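Long-range contacts in fusolin (PDB 4OW5), which enhances entomopoxvirus virulence, crystallises in vivo into viral spindles and probably acts on chitin through a domain of the lytic polysaccharide monooxygenase family: residues S130-E135 and I202-T207; E150-V155 and L170-T175. One frame throughout, in Å; residues are numbered along the deposited sequence.

In the fold
Both contacts join antiparallel strands of the fibronectin type III-like domain, but in different sheets. Contact 1 closes the end of the pairing between strands 131-140 and 194-203, whereas contact 2 pairs strands 147-154 and 170-176 over a longer run, interrupted by a beta bulge. Each is partly buried. Contact 1 is small and largely backbone and aliphatic, with a proline in its register; contact 2 buries about twice the area and adds a polar network around Asn172 on one face. The two meet between the sheets, where Ile202 packs on Ile173 and Pro203 on Ile153, while Arg205 NH2 hydrogen-bonds the carbonyl of Thr154. Both lie away from the metal sites.

Contact 1 of 2, residues S130-E135 and I202-T207; sequences STVPIE and IPVRQT. With EDO (1,2-ethanediol), chain G.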
loop_
_atom_site.group_PDB
_atom_site.type_symbol
_atom_site.label_atom_id
_atom_site.label_comp_id
_atom_site.label_asym_id
_atom_site.label_seq_id
_atom_site.Cartn_x
_atom_site.Cartn_y
_atom_site.Cartn_z
ATOM N N SER A 130 -4.837 0.114 16.696
ATOM C CA SER A 130 -6.137 0.321 16.053
ATOM C C SER A 130 -6.366 1.799 15.693
ATOM O O SER A 130 -7.136 2.091 14.762
ATOM C CB SER A 130 -7.254 -0.170 16.959
ATOM O OG SER A 130 -7.019 0.282 18.285
ATOM N N THR A 131 -5.755 2.730 16.458
ATOM C CA THR A 131 -5.845 4.157 16.191
ATOM C C THR A 131 -4.511 4.825 16.436
ATOM O O THR A 131 -3.756 4.394 17.297
ATOM C CB THR A 131 -6.924 4.839 17.060
ATOM O OG1 THR A 131 -6.532 4.747 18.427
ATOM C CG2 THR A 131 -8.311 4.250 16.846
ATOM N N VAL A 132 -4.237 5.876 15.689
ATOM C CA VAL A 132 -3.004 6.658 15.808
ATOM C C VAL A 132 -3.402 8.097 16.094
ATOM O O VAL A 132 -4.068 8.720 15.252
ATOM C CB VAL A 132 -2.125 6.579 14.529
ATOM C CG1 VAL A 132 -0.935 7.521 14.617
ATOM C CG2 VAL A 132 -1.638 5.161 14.279
ATOM N N PRO A 133 -3.018 8.674 17.245
ATOM C CA PRO A 133 -3.330 10.097 17.455
ATOM C C PRO A 133 -2.498 11.002 16.571
ATOM O O PRO A 133 -1.294 10.801 16.456
ATOM C CB PRO A 133 -2.967 10.326 18.913
ATOM C CG PRO A 133 -1.916 9.343 19.193
ATOM C CD PRO A 133 -2.256 8.116 18.378
ATOM N N ILE A 134 -3.133 11.959 15.909
ATOM C CA ILE A 134 -2.406 12.975 15.176
ATOM C C ILE A 134 -2.840 14.312 15.740
ATOM O O ILE A 134 -4.032 14.536 15.945
ATOM C CB ILE A 134 -2.511 12.904 13.635
ATOM C CG1 ILE A 134 -3.786 13.509 13.066
ATOM C CG2 ILE A 134 -2.270 11.492 13.151
ATOM C CD1 ILE A 134 -3.801 13.554 11.508
ATOM N N GLU A 135 -1.890 15.221 15.923
ATOM C CA GLU A 135 -2.254 16.544 16.348
ATOM C C GLU A 135 -2.472 17.410 15.096
ATOM O O GLU A 135 -1.527 17.871 14.484
ATOM C CB GLU A 135 -1.240 17.148 17.303
ATOM C CG GLU A 135 -1.734 18.457 17.880
ATOM C CD GLU A 135 -0.683 19.211 18.663
ATOM O OE1 GLU A 135 0.373 19.546 18.076
ATOM O OE2 GLU A 135 -0.965 19.573 19.827
ATOM N N ILE A 202 -6.863 8.711 14.872
ATOM C CA ILE A 202 -7.168 8.362 13.474
ATOM C C ILE A 202 -7.262 6.864 13.345
ATOM O O ILE A 202 -6.275 6.197 13.638
ATOM C CB ILE A 202 -6.077 8.925 12.532
ATOM C CG1 ILE A 202 -5.905 10.448 12.740
ATOM C CG2 ILE A 202 -6.401 8.597 11.069
ATOM C CD1 ILE A 202 -7.155 11.292 12.439
ATOM N N PRO A 203 -8.398 6.313 12.872
ATOM C CA PRO A 203 -8.469 4.856 12.667
ATOM C C PRO A 203 -7.381 4.421 11.698
ATOM O O PRO A 203 -7.158 5.070 10.676
ATOM C CB PRO A 203 -9.885 4.630 12.081
ATOM C CG PRO A 203 -10.649 5.866 12.459
ATOM C CD PRO A 203 -9.658 6.977 12.478
ATOM N N VAL A 204 -6.676 3.363 12.038
ATOM C CA VAL A 204 -5.655 2.905 11.178
ATOM C C VAL A 204 -6.372 2.351 9.900
ATOM O O VAL A 204 -7.568 2.000 9.898
ATOM C CB VAL A 204 -4.670 1.931 11.886
ATOM C CG1 VAL A 204 -3.613 1.415 10.935
ATOM C CG2 VAL A 204 -3.965 2.660 13.015
ATOM N N ARG A 205 -5.726 2.606 8.807
ATOM C CA ARG A 205 -6.152 2.199 7.471
ATOM C C ARG A 205 -4.985 1.448 6.905
ATOM O O ARG A 205 -3.833 1.803 7.185
ATOM C CB ARG A 205 -6.492 3.440 6.628
ATOM C CG ARG A 205 -7.793 4.133 7.018
ATOM C CD ARG A 205 -8.974 3.505 6.356
ATOM N NE ARG A 205 -10.239 4.165 6.697
ATOM C CZ ARG A 205 -10.936 3.947 7.805
ATOM N NH1 ARG A 205 -10.500 3.091 8.720
ATOM N NH2 ARG A 205 -12.080 4.581 8.008
ATOM N N GLN A 206 -5.260 0.445 6.082
ATOM C CA GLN A 206 -4.222 -0.310 5.390
ATOM C C GLN A 206 -3.982 0.249 3.992
ATOM O O GLN A 206 -3.177 -0.290 3.276
ATOM C CB GLN A 206 -4.648 -1.795 5.323
ATOM C CG GLN A 206 -5.036 -2.375 6.698
ATOM C CD GLN A 206 -3.979 -2.150 7.765
ATOM O OE1 GLN A 206 -2.783 -2.332 7.527
ATOM N NE2 GLN A 206 -4.388 -1.812 8.985
ATOM N N THR A 207 -4.670 1.315 3.603
ATOM C CA THR A 207 -4.559 1.948 2.291
ATOM C C THR A 207 -4.468 3.458 2.444
ATOM O O THR A 207 -4.824 4.010 3.494
ATOM C CB THR A 207 -5.808 1.596 1.473
ATOM O OG1 THR A 207 -6.947 1.991 2.238
ATOM C CG2 THR A 207 -5.904 0.123 1.142
HETATM C C1 EDO G . -13.636 2.459 10.318
HETATM O O1 EDO G . -13.225 3.796 10.567
HETATM C C2 EDO G . -12.730 1.488 11.106
HETATM O O2 EDO G . -12.439 0.358 10.294
#
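The antiparallel pairing of strands 131-140 and 194-203 comes to its end here, with Val132 and Ile202 as a hydrogen-bonded pair. Val132 N donates to Ile202 O (2.9 Å), and Ile202 N returns the bond to Val132 O (2.8 Å). Thr131 faces Pro203 in a non-hydrogen-bonded pair, a position where the missing N-H of proline costs no cross-strand bond. Beyond the strand end, Val204 N still reaches Ser130 O at 3.0 Å. In the fibronectin type III-like fold this strand pair forms the middle of a four-stranded antiparallel sheet. On the face that carries Val132 and Ile202, Val132 CG2 meets CG2 of Val204 at 3.6 Å, each methyl anti to its own carbonyl carbon. Ile134 has CG1 between the backbone N and the carbonyl carbon (chi1 81°), and this atom lies 3.7 Å from Ile202 CG1. Phe233 of strand 223-234 packs against Val132, Ile202 and Val204. Farther out, Arg205 NH2 donates to O1 of a 1,2-ethanediol, probably from the crystallisation liquor (2.9 Å), and that oxygen lies at the guanidinium edge, in its plane. Pro133 and Glu135 make backbone hydrogen bonds to the second subunit.

Contact 2 of 2, residues E150-V155 and L170-T175; sequences EIYITV and LINIFT. With EDO (1,2-ethanediol), chain B.
Asn172 ND2 lies over one face of the Tyr152 ring, 3.5 Å above its plane and displaced toward the rim, close to CE1 and CZ. Ring and amide planes stand 73° apart, and Trp167 meets the Tyr152 ring edge-to-face. Asn172 CG is anti to the backbone N (chi1 -173°), and two bonds fix the rotation of the amide beyond it: ND2 donates to Phe174 O (3.1 Å), while OD1 accepts from Thr175 OG1 (2.8 Å). Ile151 N also donates to Phe174 O (2.9 Å), from the opposite face of that carbonyl to ND2. The main chain forms a classic beta bulge, in which Ile173 and Phe174 both face Ile151, and Ile151 O accepts from Ile173 N at 2.9 Å and from Phe174 N at 3.3 Å. A water donates to both Glu150 OE2 and Thr175 OG1, whereas Glu150 OE1 forms a salt bridge with Arg214. On the face of Ile151 and Ile153, Ile153 CG2 touches CG2 of the bulge residue Ile173 (3.7 Å); past the strand end, the Val155 and Ile171 side chains cross at about a right angle, CG1 of Val155 3.8 Å from CD1 of Ile171. Strand 209-217 pairs with strand 147-154 as its second neighbour, and strand 194-203 of the other sheet packs against Ile153, Ile173 and Phe174.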
loop_
_atom_site.group_PDB
_atom_site.type_symbol
_atom_site.label_atom_id
_atom_site.label_comp_id
_atom_site.label_asym_id
_atom_site.label_seq_id
_atom_site.Cartn_x
_atom_site.Cartn_y
_atom_site.Cartn_z
ATOM N N GLU A 150 -15.356 20.158 11.873
ATOM C CA GLU A 150 -15.756 18.776 11.690
ATOM C C GLU A 150 -14.657 18.116 10.938
ATOM O O GLU A 150 -14.123 18.722 10.014
ATOM C CB GLU A 150 -17.084 18.620 10.969
ATOM C CG GLU A 150 -18.230 19.226 11.719
ATOM C CD GLU A 150 -19.568 19.037 11.050
ATOM O OE1 GLU A 150 -19.611 19.111 9.804
ATOM O OE2 GLU A 150 -20.580 18.868 11.765
ATOM N N ILE A 151 -14.256 16.918 11.361
ATOM C CA ILE A 151 -13.204 16.160 10.683
ATOM C C ILE A 151 -13.795 14.815 10.346
ATOM O O ILE A 151 -14.465 14.198 11.190
ATOM C CB ILE A 151 -11.908 16.046 11.518
ATOM C CG1 ILE A 151 -11.422 17.436 11.996
ATOM C CG2 ILE A 151 -10.810 15.278 10.743
ATOM C CD1 ILE A 151 -10.162 17.387 12.899
ATOM N N TYR A 152 -13.564 14.387 9.106
ATOM C CA TYR A 152 -14.013 13.130 8.559
ATOM C C TYR A 152 -12.872 12.313 8.022
ATOM O O TYR A 152 -11.876 12.870 7.588
ATOM C CB TYR A 152 -15.007 13.349 7.418
ATOM C CG TYR A 152 -16.235 14.133 7.809
ATOM C CD1 TYR A 152 -17.429 13.489 8.099
ATOM C CD2 TYR A 152 -16.223 15.523 7.829
ATOM C CE1 TYR A 152 -18.570 14.200 8.440
ATOM C CE2 TYR A 152 -17.360 16.248 8.164
ATOM C CZ TYR A 152 -18.528 15.580 8.499
ATOM O OH TYR A 152 -19.673 16.247 8.827
ATOM N N ILE A 153 -13.049 10.992 7.982
ATOM C CA ILE A 153 -12.100 10.045 7.404
ATOM C C ILE A 153 -12.854 9.203 6.376
ATOM O O ILE A 153 -14.014 8.809 6.608
ATOM C CB ILE A 153 -11.360 9.154 8.443
ATOM C CG1 ILE A 153 -10.283 8.300 7.732
ATOM C CG2 ILE A 153 -12.336 8.229 9.209
ATOM C CD1 ILE A 153 -9.355 7.600 8.646
ATOM N N THR A 154 -12.207 8.930 5.254
ATOM C CA THR A 154 -12.819 8.079 4.249
ATOM C C THR A 154 -13.034 6.633 4.788
ATOM O O THR A 154 -12.268 6.137 5.617
ATOM C CB THR A 154 -12.038 8.045 2.949
ATOM O OG1 THR A 154 -10.650 7.879 3.240
ATOM C CG2 THR A 154 -12.290 9.278 2.081
ATOM N N VAL A 155 -14.089 6.011 4.303
ATOM C CA VAL A 155 -14.450 4.619 4.621
ATOM C C VAL A 155 -13.322 3.706 4.122
ATOM O O VAL A 155 -12.645 4.066 3.161
ATOM C CB VAL A 155 -15.822 4.173 4.060
ATOM C CG1 VAL A 155 -16.975 4.985 4.660
ATOM C CG2 VAL A 155 -15.864 4.205 2.529
ATOM N N LEU A 170 -17.550 9.214 3.720
ATOM C CA LEU A 170 -16.949 9.911 4.850
ATOM C C LEU A 170 -17.612 9.552 6.194
ATOM O O LEU A 170 -18.821 9.536 6.299
ATOM C CB LEU A 170 -17.065 11.443 4.630
ATOM C CG LEU A 170 -16.144 12.012 3.561
ATOM C CD1 LEU A 170 -16.468 13.466 3.312
ATOM C CD2 LEU A 170 -14.688 11.742 3.876
ATOM N N ILE A 171 -16.791 9.322 7.219
ATOM C CA ILE A 171 -17.180 9.016 8.588
ATOM C C ILE A 171 -16.719 10.155 9.483
ATOM O O ILE A 171 -15.514 10.445 9.504
ATOM C CB ILE A 171 -16.513 7.685 9.072
ATOM C CG1 ILE A 171 -16.942 6.463 8.202
ATOM C CG2 ILE A 171 -16.852 7.431 10.561
ATOM C CD1 ILE A 171 -15.981 5.336 8.303
ATOM N N ASN A 172 -17.637 10.761 10.251
ATOM C CA ASN A 172 -17.264 11.832 11.168
ATOM C C ASN A 172 -16.463 11.268 12.355
ATOM O O ASN A 172 -16.907 10.319 13.003
ATOM C CB ASN A 172 -18.491 12.572 11.670
ATOM C CG ASN A 172 -18.109 13.775 12.479
ATOM O OD1 ASN A 172 -18.063 13.718 13.699
ATOM N ND2 ASN A 172 -17.552 14.793 11.837
ATOM N N ILE A 173 -15.295 11.827 12.612
ATOM C CA ILE A 173 -14.439 11.416 13.733
ATOM C C ILE A 173 -14.188 12.573 14.711
ATOM O O ILE A 173 -13.606 12.333 15.760
ATOM C CB ILE A 173 -13.105 10.782 13.290
ATOM C CG1 ILE A 173 -12.225 11.763 12.505
ATOM C CG2 ILE A 173 -13.380 9.476 12.522
ATOM C CD1 ILE A 173 -10.850 11.213 12.109
ATOM N N PHE A 174 -14.677 13.777 14.411
ATOM C CA PHE A 174 -14.554 14.927 15.292
ATOM C C PHE A 174 -15.583 16.005 14.924
ATOM O O PHE A 174 -15.724 16.365 13.759
ATOM C CB PHE A 174 -13.133 15.549 15.260
ATOM C CG PHE A 174 -12.944 16.722 16.204
ATOM C CD1 PHE A 174 -13.329 18.008 15.831
ATOM C CD2 PHE A 174 -12.285 16.561 17.419
ATOM C CE1 PHE A 174 -13.116 19.093 16.672
ATOM C CE2 PHE A 174 -12.048 17.656 18.261
ATOM C CZ PHE A 174 -12.511 18.907 17.908
ATOM N N THR A 175 -16.249 16.564 15.936
ATOM C CA THR A 175 -17.171 17.676 15.763
ATOM C C THR A 175 -17.095 18.552 16.986
ATOM O O THR A 175 -17.379 18.059 18.060
ATOM C CB THR A 175 -18.614 17.207 15.562
ATOM O OG1 THR A 175 -18.689 16.312 14.478
ATOM C CG2 THR A 175 -19.562 18.372 15.356
HETATM C C1 EDO B . -17.817 12.233 16.582
HETATM O O1 EDO B . -18.396 11.425 15.585
HETATM C C2 EDO B . -18.688 13.468 16.864
HETATM O O2 EDO B . -20.055 13.162 16.677
HETATM O O HOH W 1 -21.018 16.007 12.845
#